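Allergen Aed a 2 (Aedes aegypti, PDB 3DXL) sequesters host biogenic amines and leukotrienes during mosquito blood feeding, binding lipids in its N-terminal pocket and amines in its C-terminal one, and acts as a vasodilator. Local coordinates at residues E268-S271 / F276-P279; E8-F13 / R147-S152; E226-D231 / E253-D258. One frame throughout, in Å; residues are numbered along the deposited sequence.

Contact 1 of 3, residues E268-S271 / F276-P279; sequences EVRS and FNLP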
ATOM      1  N   GLU A 268       4.757  -2.621  11.067  1.00  8.33           N
ATOM      2  CA  GLU A 268       3.759  -1.837  11.799  1.00  8.34           C
ATOM      3  C   GLU A 268       4.265  -0.412  12.045  1.00  8.35           C
ATOM      4  O   GLU A 268       3.521   0.560  11.874  1.00  8.45           O
ATOM      5  CB  GLU A 268       3.383  -2.510  13.124  1.00  8.91           C
ATOM      6  CG  GLU A 268       2.241  -1.805  13.887  1.00  9.54           C
ATOM      7  CD  GLU A 268       2.674  -0.593  14.724  1.00 10.31           C
ATOM      8  OE1 GLU A 268       3.813  -0.580  15.233  1.00 11.37           O
ATOM      9  OE2 GLU A 268       1.859   0.348  14.878  1.00 10.83           O
ATOM     10  N   VAL A 269       5.521  -0.292  12.461  1.00  8.35           N
ATOM     11  CA  VAL A 269       6.129   1.006  12.713  1.00  8.96           C
ATOM     12  C   VAL A 269       6.104   1.864  11.447  1.00  8.89           C
ATOM     13  O   VAL A 269       5.686   3.031  11.463  1.00  9.19           O
ATOM     14  CB  VAL A 269       7.575   0.854  13.243  1.00  9.43           C
ATOM     15  CG1 VAL A 269       8.290   2.202  13.281  1.00 10.65           C
ATOM     16  CG2 VAL A 269       7.564   0.237  14.641  1.00 10.74           C
ATOM     17  N   ARG A 270       6.532   1.285  10.329  1.00  8.92           N
ATOM     18  CA  ARG A 270       6.591   2.026   9.078  1.00  9.15           C
ATOM     19  C   ARG A 270       5.194   2.346   8.539  1.00  8.67           C
ATOM     20  O   ARG A 270       5.022   3.346   7.825  1.00  9.55           O
ATOM     21  CB  ARG A 270       7.454   1.285   8.059  1.00  8.91           C
ATOM     22  CG  ARG A 270       8.919   1.270   8.475  1.00  9.86           C
ATOM     23  CD  ARG A 270       9.831   0.646   7.443  1.00 10.80           C
ATOM     24  NE  ARG A 270       9.674  -0.803   7.435  1.00 11.19           N
ATOM     25  CZ  ARG A 270       9.027  -1.490   6.494  1.00 11.15           C
ATOM     26  NH1 ARG A 270       8.478  -0.862   5.456  1.00 12.37           N
ATOM     27  NH2 ARG A 270       8.921  -2.812   6.590  1.00 11.83           N
ATOM     28  N   SER A 271       4.189   1.542   8.896  1.00  8.44           N
ATOM     29  CA  SER A 271       2.812   1.805   8.451  1.00  8.60           C
ATOM     30  C   SER A 271       2.235   3.061   9.093  1.00  8.55           C
ATOM     31  O   SER A 271       1.231   3.596   8.620  1.00  9.05           O
ATOM     32  CB  SER A 271       1.871   0.622   8.701  1.00  8.95           C
ATOM     33  OG  SER A 271       1.425   0.583  10.051  1.00  8.71           O
ATOM     34  N   PHE A 276       7.656   7.308   5.586  1.00 10.20           N
ATOM     35  CA  PHE A 276       8.720   6.935   6.542  1.00 11.00           C
ATOM     36  C   PHE A 276      10.149   7.078   6.003  1.00 11.18           C
ATOM     37  O   PHE A 276      11.015   7.663   6.660  1.00 11.76           O
ATOM     38  CB  PHE A 276       8.481   5.494   7.001  1.00 11.07           C
ATOM     39  CG  PHE A 276       9.393   5.027   8.104  1.00 11.33           C
ATOM     40  CD1 PHE A 276       9.036   5.208   9.432  1.00 12.43           C
ATOM     41  CD2 PHE A 276      10.588   4.375   7.812  1.00 12.75           C
ATOM     42  CE1 PHE A 276       9.857   4.754  10.457  1.00 13.04           C
ATOM     43  CE2 PHE A 276      11.420   3.924   8.841  1.00 13.79           C
ATOM     44  CZ  PHE A 276      11.048   4.117  10.158  1.00 13.41           C
ATOM     45  N   ASN A 277      10.392   6.521   4.819  1.00 11.52           N
ATOM     46  CA  ASN A 277      11.732   6.466   4.241  1.00 12.80           C
ATOM     47  C   ASN A 277      12.026   7.522   3.189  1.00 12.72           C
ATOM     48  O   ASN A 277      13.096   7.484   2.572  1.00 14.17           O
ATOM     49  CB  ASN A 277      11.985   5.077   3.648  1.00 13.31           C
ATOM     50  CG  ASN A 277      12.445   4.070   4.687  1.00 14.25           C
ATOM     51  OD1 ASN A 277      13.238   4.401   5.562  1.00 15.26           O
ATOM     52  ND2 ASN A 277      11.981   2.828   4.570  1.00 16.38           N
ATOM     53  N   LEU A 278      11.103   8.457   2.974  1.00 12.29           N
ATOM     54  CA  LEU A 278      11.242   9.345   1.818  1.00 12.64           C
ATOM     55  C   LEU A 278      12.291  10.455   1.965  1.00 13.45           C
ATOM     56  O   LEU A 278      13.141  10.599   1.089  1.00 13.64           O
ATOM     57  CB  LEU A 278       9.890   9.868   1.317  1.00 12.12           C
ATOM     58  CG  LEU A 278       8.858   8.792   0.971  1.00 11.53           C
ATOM     59  CD1 LEU A 278       7.661   9.417   0.273  1.00 11.34           C
ATOM     60  CD2 LEU A 278       9.445   7.684   0.129  1.00 11.51           C
ATOM     61  N   PRO A 279      12.258  11.244   3.063  1.00 14.75           N
ATOM     62  CA  PRO A 279      13.333  12.242   3.191  1.00 16.38           C
ATOM     63  C   PRO A 279      14.738  11.617   3.129  1.00 17.91           C
ATOM     64  O   PRO A 279      15.651  12.206   2.549  1.00 18.59           O
ATOM     65  CB  PRO A 279      13.059  12.875   4.559  1.00 17.07           C
ATOM     66  CG  PRO A 279      11.585  12.699   4.751  1.00 16.29           C
ATOM     67  CD  PRO A 279      11.312  11.328   4.192  1.00 14.89           C
TER

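Contact 2 of 3, residues E8-F13 / R147-S152; sequences EMLFIF and RQKKQS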
ATOM      1  N   GLU A   8      -5.238   4.047  -0.525  1.00  8.81           N
ATOM      2  CA  GLU A   8      -4.672   3.200  -1.564  1.00  9.22           C
ATOM      3  C   GLU A   8      -3.784   3.995  -2.512  1.00  8.99           C
ATOM      4  O   GLU A   8      -2.735   3.510  -2.931  1.00  9.11           O
ATOM      5  CB  GLU A   8      -5.763   2.439  -2.313  1.00  9.95           C
ATOM      6  CG  GLU A   8      -6.400   1.351  -1.451  1.00 10.44           C
ATOM      7  CD  GLU A   8      -7.619   0.715  -2.073  1.00 12.10           C
ATOM      8  OE1 GLU A   8      -8.523   1.453  -2.520  1.00 11.82           O
ATOM      9  OE2 GLU A   8      -7.712  -0.530  -2.077  1.00 15.91           O
ATOM     10  N   MET A   9      -4.198   5.220  -2.841  1.00  9.21           N
ATOM     11  CA  MET A   9      -3.362   6.086  -3.669  1.00  8.93           C
ATOM     12  C   MET A   9      -2.144   6.585  -2.904  1.00  9.01           C
ATOM     13  O   MET A   9      -1.050   6.636  -3.454  1.00  8.86           O
ATOM     14  CB  MET A   9      -4.162   7.244  -4.272  1.00  9.33           C
ATOM     15  CG  MET A   9      -5.235   6.784  -5.244  1.00 10.41           C
ATOM     16  SD  MET A   9      -4.638   5.672  -6.556  1.00 11.78           S
ATOM     17  CE  MET A   9      -3.273   6.592  -7.233  1.00 12.86           C
ATOM     18  N   LEU A  10      -2.323   6.898  -1.621  1.00  8.86           N
ATOM     19  CA  LEU A  10      -1.189   7.316  -0.809  1.00  8.82           C
ATOM     20  C   LEU A  10      -0.158   6.185  -0.749  1.00  8.54           C
ATOM     21  O   LEU A  10       1.051   6.419  -0.856  1.00  9.08           O
ATOM     22  CB  LEU A  10      -1.628   7.719   0.602  1.00  9.51           C
ATOM     23  CG  LEU A  10      -0.527   8.263   1.517  1.00 10.24           C
ATOM     24  CD1 LEU A  10       0.064   9.599   1.012  1.00 10.96           C
ATOM     25  CD2 LEU A  10      -1.077   8.406   2.917  1.00 11.16           C
ATOM     26  N   PHE A  11      -0.634   4.949  -0.579  1.00  8.49           N
ATOM     27  CA  PHE A  11       0.266   3.810  -0.573  1.00  8.43           C
ATOM     28  C   PHE A  11       1.046   3.725  -1.889  1.00  8.78           C
ATOM     29  O   PHE A  11       2.262   3.542  -1.879  1.00  8.97           O
ATOM     30  CB  PHE A  11      -0.482   2.505  -0.321  1.00  9.02           C
ATOM     31  CG  PHE A  11       0.424   1.325  -0.299  1.00  9.84           C
ATOM     32  CD1 PHE A  11       1.185   1.043   0.833  1.00 10.83           C
ATOM     33  CD2 PHE A  11       0.574   0.529  -1.423  1.00 11.17           C
ATOM     34  CE1 PHE A  11       2.072  -0.032   0.845  1.00 11.93           C
ATOM     35  CE2 PHE A  11       1.451  -0.551  -1.422  1.00 12.15           C
ATOM     36  CZ  PHE A  11       2.200  -0.831  -0.280  1.00 11.81           C
ATOM     37  N   ILE A  12       0.341   3.829  -3.011  1.00  9.08           N
ATOM     38  CA  ILE A  12       0.986   3.777  -4.324  1.00  9.41           C
ATOM     39  C   ILE A  12       2.041   4.867  -4.490  1.00  9.11           C
ATOM     40  O   ILE A  12       3.186   4.587  -4.846  1.00  9.36           O
ATOM     41  CB  ILE A  12      -0.056   3.842  -5.474  1.00  9.44           C
ATOM     42  CG1 ILE A  12      -0.843   2.529  -5.536  1.00 10.11           C
ATOM     43  CG2 ILE A  12       0.632   4.145  -6.814  1.00  9.69           C
ATOM     44  CD1 ILE A  12      -2.072   2.568  -6.432  1.00 10.12           C
ATOM     45  N   PHE A  13       1.664   6.114  -4.219  1.00  9.32           N
ATOM     46  CA  PHE A  13       2.602   7.200  -4.450  1.00  9.64           C
ATOM     47  C   PHE A  13       3.843   7.046  -3.568  1.00  9.42           C
ATOM     48  O   PHE A  13       4.977   7.172  -4.032  1.00  9.55           O
ATOM     49  CB  PHE A  13       1.963   8.578  -4.214  1.00 10.72           C
ATOM     50  CG  PHE A  13       0.741   8.869  -5.076  1.00 11.86           C
ATOM     51  CD1 PHE A  13       0.668   8.454  -6.399  1.00 12.34           C
ATOM     52  CD2 PHE A  13      -0.338   9.561  -4.534  1.00 13.30           C
ATOM     53  CE1 PHE A  13      -0.462   8.741  -7.172  1.00 13.58           C
ATOM     54  CE2 PHE A  13      -1.468   9.847  -5.299  1.00 14.73           C
ATOM     55  CZ  PHE A  13      -1.523   9.430  -6.607  1.00 14.06           C
ATOM     56  N   ARG A 147      -8.016   3.765   7.103  1.00  9.69           N
ATOM     57  CA  ARG A 147      -6.792   4.142   7.784  1.00  9.41           C
ATOM     58  C   ARG A 147      -6.495   5.616   7.449  1.00  9.42           C
ATOM     59  O   ARG A 147      -6.464   6.017   6.273  1.00  9.12           O
ATOM     60  CB  ARG A 147      -5.644   3.243   7.355  1.00  9.03           C
ATOM     61  CG  ARG A 147      -4.295   3.604   7.937  1.00  8.71           C
ATOM     62  CD  ARG A 147      -3.476   4.472   6.991  1.00  8.27           C
ATOM     63  NE  ARG A 147      -2.200   4.815   7.612  1.00  8.01           N
ATOM     64  CZ  ARG A 147      -1.374   5.755   7.164  1.00  6.82           C
ATOM     65  NH1 ARG A 147      -0.241   5.991   7.810  1.00  8.10           N
ATOM     66  NH2 ARG A 147      -1.671   6.442   6.052  1.00  8.49           N
ATOM     67  N   GLN A 148      -6.275   6.421   8.480  1.00  9.68           N
ATOM     68  CA  GLN A 148      -6.052   7.861   8.338  1.00 10.24           C
ATOM     69  C   GLN A 148      -4.573   8.155   8.170  1.00 10.50           C
ATOM     70  O   GLN A 148      -3.715   7.340   8.521  1.00  9.94           O
ATOM     71  CB  GLN A 148      -6.597   8.605   9.561  1.00 10.56           C
ATOM     72  CG  GLN A 148      -8.097   8.512   9.730  1.00 10.97           C
ATOM     73  CD  GLN A 148      -8.860   9.440   8.806  1.00 11.08           C
ATOM     74  OE1 GLN A 148      -8.399  10.538   8.479  1.00 12.24           O
ATOM     75  NE2 GLN A 148     -10.038   9.006   8.389  1.00 11.71           N
ATOM     76  N   LYS A 149      -4.253   9.318   7.617  1.00 10.68           N
ATOM     77  CA  LYS A 149      -2.854   9.703   7.523  1.00 11.54           C
ATOM     78  C   LYS A 149      -2.225   9.698   8.910  1.00 10.51           C
ATOM     79  O   LYS A 149      -2.838  10.136   9.884  1.00 10.26           O
ATOM     80  CB  LYS A 149      -2.709  11.072   6.853  1.00 11.75           C
ATOM     81  CG  LYS A 149      -3.187  11.069   5.406  1.00 14.00           C
ATOM     82  CD  LYS A 149      -2.995  12.409   4.714  1.00 15.23           C
ATOM     83  CE  LYS A 149      -1.605  12.525   4.137  1.00 18.85           C
ATOM     84  NZ  LYS A 149      -1.510  13.749   3.306  1.00 20.39           N
ATOM     85  N   LYS A 150      -1.005   9.175   8.983  1.00  9.32           N
ATOM     86  CA  LYS A 150      -0.213   9.103  10.214  1.00  9.67           C
ATOM     87  C   LYS A 150      -0.763   8.099  11.241  1.00  8.91           C
ATOM     88  O   LYS A 150      -0.355   8.116  12.413  1.00 10.98           O
ATOM     89  CB  LYS A 150      -0.013  10.493  10.845  1.00 10.57           C
ATOM     90  CG  LYS A 150       0.566  11.561   9.907  1.00 12.48           C
ATOM     91  CD  LYS A 150       2.019  11.290   9.508  1.00 15.49           C
ATOM     92  CE  LYS A 150       2.992  11.461  10.683  1.00 16.83           C
ATOM     93  NZ  LYS A 150       3.003  12.833  11.283  1.00 17.61           N
ATOM     94  N   GLN A 151      -1.652   7.210  10.800  1.00  8.51           N
ATOM     95  CA  GLN A 151      -2.212   6.189  11.685  1.00  8.83           C
ATOM     96  C   GLN A 151      -1.588   4.821  11.400  1.00  8.65           C
ATOM     97  O   GLN A 151      -1.547   4.372  10.264  1.00  8.71           O
ATOM     98  CB  GLN A 151      -3.735   6.121  11.545  1.00  9.13           C
ATOM     99  CG  GLN A 151      -4.370   5.097  12.479  1.00  9.72           C
ATOM    100  CD  GLN A 151      -5.874   5.006  12.334  1.00  9.19           C
ATOM    101  OE1 GLN A 151      -6.431   5.222  11.251  1.00  9.84           O
ATOM    102  NE2 GLN A 151      -6.544   4.649  13.434  1.00  9.60           N
ATOM    103  N   SER A 152      -1.105   4.148  12.441  1.00  8.63           N
ATOM    104  CA  SER A 152      -0.699   2.754  12.288  1.00  8.37           C
ATOM    105  C   SER A 152      -1.801   1.959  11.599  1.00  8.30           C
ATOM    106  O   SER A 152      -2.962   2.020  12.018  1.00  8.63           O
ATOM    107  CB  SER A 152      -0.469   2.154  13.664  1.00  8.97           C
ATOM    108  OG  SER A 152      -0.373   0.742  13.583  1.00  9.41           O
TER

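Contact 3 of 3, residues E226-D231 / E253-D258; sequences EEVLND and ESSVKD. Unlike the reference sequence in segment 226-231: E227 (reference Lys).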
ATOM      1  N   GLU A 226      10.796 -18.182   1.923  1.00 13.87           N
ATOM      2  CA  GLU A 226      10.174 -18.640   0.692  1.00 14.66           C
ATOM      3  C   GLU A 226       9.771 -20.106   0.787  1.00 14.35           C
ATOM      4  O   GLU A 226       8.681 -20.483   0.363  1.00 13.13           O
ATOM      5  CB  GLU A 226      11.095 -18.423  -0.505  1.00 15.39           C
ATOM      6  CG  GLU A 226      11.075 -17.004  -1.063  1.00 18.47           C
ATOM      7  CD  GLU A 226      11.439 -16.940  -2.552  1.00 21.42           C
ATOM      8  OE1 GLU A 226      12.320 -17.701  -2.995  1.00 24.49           O
ATOM      9  OE2 GLU A 226      10.842 -16.122  -3.280  1.00 25.25           O
ATOM     10  N   GLU A 227      10.645 -20.928   1.367  1.00 14.68           N
ATOM     11  CA  GLU A 227      10.345 -22.343   1.567  1.00 16.00           C
ATOM     12  C   GLU A 227       9.142 -22.534   2.489  1.00 14.52           C
ATOM     13  O   GLU A 227       8.236 -23.311   2.197  1.00 14.48           O
ATOM     14  CB  GLU A 227      11.573 -23.068   2.120  1.00 16.13           C
ATOM     15  CG  GLU A 227      12.709 -23.173   1.115  1.00 19.02           C
ATOM     16  CD  GLU A 227      14.033 -23.602   1.722  1.00 20.14           C
ATOM     17  OE1 GLU A 227      14.191 -23.561   2.964  1.00 24.69           O
ATOM     18  OE2 GLU A 227      14.928 -23.969   0.936  1.00 25.10           O
ATOM     19  N   VAL A 228       9.117 -21.792   3.592  1.00 14.10           N
ATOM     20  CA  VAL A 228       7.966 -21.829   4.490  1.00 13.89           C
ATOM     21  C   VAL A 228       6.682 -21.410   3.769  1.00 13.52           C
ATOM     22  O   VAL A 228       5.654 -22.056   3.887  1.00 13.10           O
ATOM     23  CB  VAL A 228       8.193 -20.948   5.738  1.00 13.87           C
ATOM     24  CG1 VAL A 228       6.873 -20.661   6.455  1.00 13.91           C
ATOM     25  CG2 VAL A 228       9.193 -21.609   6.694  1.00 14.24           C
ATOM     26  N   LEU A 229       6.748 -20.330   2.999  1.00 13.37           N
ATOM     27  CA  LEU A 229       5.550 -19.868   2.313  1.00 14.29           C
ATOM     28  C   LEU A 229       5.073 -20.836   1.242  1.00 14.57           C
ATOM     29  O   LEU A 229       3.870 -20.979   1.036  1.00 14.12           O
ATOM     30  CB  LEU A 229       5.738 -18.465   1.741  1.00 14.12           C
ATOM     31  CG  LEU A 229       5.635 -17.335   2.768  1.00 15.05           C
ATOM     32  CD1 LEU A 229       5.995 -16.018   2.090  1.00 16.40           C
ATOM     33  CD2 LEU A 229       4.243 -17.261   3.401  1.00 16.42           C
ATOM     34  N   ASN A 230       6.018 -21.503   0.579  1.00 15.34           N
ATOM     35  CA  ASN A 230       5.673 -22.539  -0.395  1.00 16.81           C
ATOM     36  C   ASN A 230       4.893 -23.668   0.278  1.00 17.05           C
ATOM     37  O   ASN A 230       3.877 -24.131  -0.254  1.00 17.20           O
ATOM     38  CB  ASN A 230       6.917 -23.067  -1.123  1.00 17.43           C
ATOM     39  CG  ASN A 230       7.451 -22.088  -2.175  1.00 18.26           C
ATOM     40  OD1 ASN A 230       6.737 -21.192  -2.629  1.00 20.75           O
ATOM     41  ND2 ASN A 230       8.712 -22.257  -2.553  1.00 20.53           N
ATOM     42  N   ASP A 231       5.356 -24.090   1.457  0.50 17.52           N
ATOM     43  CA  ASP A 231       4.651 -25.103   2.243  0.50 18.14           C
ATOM     44  C   ASP A 231       3.280 -24.607   2.705  0.50 17.82           C
ATOM     45  O   ASP A 231       2.295 -25.333   2.601  0.50 18.03           O
ATOM     46  CB  ASP A 231       5.496 -25.559   3.436  0.50 18.63           C
ATOM     47  CG  ASP A 231       6.477 -26.666   3.078  0.50 20.01           C
ATOM     48  OD1 ASP A 231       6.786 -26.848   1.880  0.50 21.79           O
ATOM     49  OD2 ASP A 231       6.940 -27.364   4.005  0.50 21.96           O
ATOM     50  N   GLU A 253       3.640 -19.730  13.389  1.00 11.25           N
ATOM     51  CA  GLU A 253       3.916 -21.055  13.940  1.00 11.83           C
ATOM     52  C   GLU A 253       5.078 -21.766  13.250  1.00 12.12           C
ATOM     53  O   GLU A 253       5.432 -22.883  13.632  1.00 13.01           O
ATOM     54  CB  GLU A 253       2.633 -21.880  13.887  1.00 11.87           C
ATOM     55  CG  GLU A 253       1.541 -21.291  14.797  1.00 12.75           C
ATOM     56  CD  GLU A 253       0.166 -21.935  14.656  1.00 12.23           C
ATOM     57  OE1 GLU A 253       0.016 -22.922  13.905  1.00 14.76           O
ATOM     58  OE2 GLU A 253      -0.780 -21.435  15.304  1.00 13.38           O
ATOM     59  N   SER A 254       5.698 -21.103  12.271  1.00 11.64           N
ATOM     60  CA  SER A 254       6.727 -21.715  11.414  1.00 11.85           C
ATOM     61  C   SER A 254       8.152 -21.575  11.954  1.00 11.94           C
ATOM     62  O   SER A 254       8.399 -20.884  12.930  1.00 12.30           O
ATOM     63  CB  SER A 254       6.682 -21.076  10.025  1.00 11.89           C
ATOM     64  OG  SER A 254       7.326 -19.816  10.057  1.00 11.79           O
ATOM     65  N   SER A 255       9.101 -22.212  11.264  1.00 12.01           N
ATOM     66  CA  SER A 255      10.518 -22.099  11.596  1.00 13.03           C
ATOM     67  C   SER A 255      11.120 -20.713  11.324  1.00 12.45           C
ATOM     68  O   SER A 255      12.268 -20.465  11.680  1.00 13.26           O
ATOM     69  CB  SER A 255      11.320 -23.153  10.833  1.00 13.31           C
ATOM     70  OG  SER A 255      11.182 -22.950   9.435  1.00 15.70           O
ATOM     71  N   VAL A 256      10.358 -19.807  10.703  1.00 12.08           N
ATOM     72  CA  VAL A 256      10.835 -18.429  10.528  1.00 12.16           C
ATOM     73  C   VAL A 256      10.069 -17.465  11.438  1.00 11.74           C
ATOM     74  O   VAL A 256      10.112 -16.255  11.229  1.00 11.77           O
ATOM     75  CB  VAL A 256      10.831 -17.947   9.033  1.00 12.43           C
ATOM     76  CG1 VAL A 256      11.719 -18.837   8.184  1.00 13.03           C
ATOM     77  CG2 VAL A 256       9.413 -17.889   8.456  1.00 12.28           C
ATOM     78  N   LYS A 257       9.392 -17.993  12.461  1.00 11.25           N
ATOM     79  CA  LYS A 257       8.511 -17.158  13.275  1.00 11.46           C
ATOM     80  C   LYS A 257       9.196 -15.954  13.902  1.00 10.72           C
ATOM     81  O   LYS A 257       8.609 -14.872  13.950  1.00 10.45           O
ATOM     82  CB  LYS A 257       7.776 -17.987  14.334  1.00 11.66           C
ATOM     83  CG  LYS A 257       8.652 -18.639  15.403  1.00 12.05           C
ATOM     84  CD  LYS A 257       7.827 -19.405  16.444  1.00 13.36           C
ATOM     85  CE  LYS A 257       7.298 -20.730  15.930  1.00 15.63           C
ATOM     86  NZ  LYS A 257       8.393 -21.715  15.734  1.00 16.65           N
ATOM     87  N   ASP A 258      10.425 -16.120  14.391  1.00 10.92           N
ATOM     88  CA  ASP A 258      11.112 -15.007  15.032  1.00 11.92           C
ATOM     89  C   ASP A 258      11.452 -13.897  14.043  1.00 10.93           C
ATOM     90  O   ASP A 258      11.197 -12.724  14.319  1.00 11.28           O
ATOM     91  CB  ASP A 258      12.351 -15.487  15.788  1.00 12.96           C
ATOM     92  CG  ASP A 258      12.000 -16.406  16.944  1.00 15.51           C
ATOM     93  OD1 ASP A 258      11.033 -16.107  17.672  1.00 17.04           O
ATOM     94  OD2 ASP A 258      12.690 -17.429  17.108  1.00 19.54           O
TER

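Contact 1 of 3, residues E268-S271 / F276-P279
R270 lays the first part of its side chain over one face of the F276 ring. Its CG stands almost exactly above the middle, 3.6 Å from the ring centroid and only 12° off the normal, which makes this a CH-pi contact. CD follows toward one side of the same ring, 3.8 Å from F276 CD2. The charged end takes no flat stack with the phenyl group: the guanidinium plane is turned 72° from the ring. A bend at chi3, -74°, carries that end away from F276 and toward D214, with which R270 NH2 forms a salt bridge. Near CE1, V269 adds a looser apolar touch, CG1 to F276 CE1 at 4.1 Å, coming in obliquely. N277 follows along the loop: its ND2 lies 4.2 Å from R270 CD, a packing distance, while its OD1 accepts from the backbone N of Q282.

The two segments are the C-terminal part of helix 257-271 and the loop that follows it, whose F276 packs back on the helix across four intervening residues. No hydrogen bond joins them directly. The contact thus seats the loop against the C-terminal end of the helix that carries E268, a residue of the noradrenaline site. On the helix, S271 OG donates to E268 O at 2.8 Å and also bonds with the backbone N of Y153, tying this part of the helix to the start of helix 153-161.

Chemically, then, R270 is split: its methylenes serve as an apolar lid on F276, while its charge is matched by D214, so a buried arginine can pack against an aromatic ring without leaving the guanidinium without a counter-ion.

Contact 2 of 3, residues E8-F13 / R147-S152
The guanidinium of R147 meets L10 at its edge: L10 CD2 lies in the plane of the group, 3.7 Å from NH2. Over one face sits the backbone of its own segment, K149 C, 4.1 Å above the plane and offset toward the rim. Y274 adds a cation-pi contact to the same arginine. The L10 and R147 side chains meet at about a right angle; the leucine has its CG anti to the backbone N (chi1 -176°), which sends CD2 toward the loop. K149, which binds leukotriene E4, takes the lesser touch, its aliphatic CG lying 4.2 Å from L10 CD2.

The contact joins helix 6-20, within the first PBP/GOBP family region, to the loop before helix 153-161, within the second. The arginine is held from within that loop. Q148 to Q151 form a type II beta turn, and R147 NE donates to Q151 O at 2.8 Å, in the carbonyl plane but 18° out of the guanidinium plane; NH1 adds a weak bond to the same oxygen. Across the turn, Q148 N reaches Q151 OE1 at 3.0 Å, nearly straight. S152 then N-caps helix 153-161, its OG bonding with E155 N.

Contact 3 of 3, residues E226-D231 / E253-D258
A single valine makes the whole contribution of 226-231 to this contact: V228 sets its two methyls against three successive residues, S254, S255 and V256, two of them serines. CG1, anti to the backbone N (chi1 163°), presses on S254 CB at 3.6 Å and lies beside S254 OG as well. CG2, the other branch, touches S255 OG at 3.6 Å and meets V256 CG1 at 4.0 Å, the two valines reaching toward each other tip to tip. No hydrogen bond crosses; the packing is apolar carbon against carbon and hydroxyl.

The hydroxyl of S254 is busy elsewhere. It accepts from V256 N at 3.1 Å, closing an ST turn, and it also bonds with L251 O in the preceding helix. The S254 carbonyl is gripped twice, by K257 N in a type I beta turn and by K257 NZ at 2.9 Å; the two donors come from opposite faces of the carbonyl plane, with NZ well above it. These bonds give V228 a well-tied turn to rest on, with V256 in the N-cap position of the helix that follows.

This is plain packing away from the ligand sites, joining helix 223-234 to the turn between helices 243-253 and 257-271. Next to V228, L229 packs on Y247 and L251 of helix 243-253 and on V208 of helix 208-217, while E226 forms a salt bridge with K212 of the latter.

Overall arrangement
From the N terminus, contact 2 closes first and spans the longest loop: helix 6-20 meets the segment 147-152 after 133 intervening residues, bringing the two PBP/GOBP units together. Contact 3 follows, with 21 residues between its segments, and ties helix 223-234 to the turn that begins helix 257-271. Contact 1 comes last, at the other end of that helix, closing a loop of four residues. All three are in series, with none nested or crossed. E268 of contact 1 and S152 of contact 2 probably share a hydrogen bond, the two centres lying 11 Å apart, whereas contact 3 stands apart, its centre about 25 Å from that of contact 1.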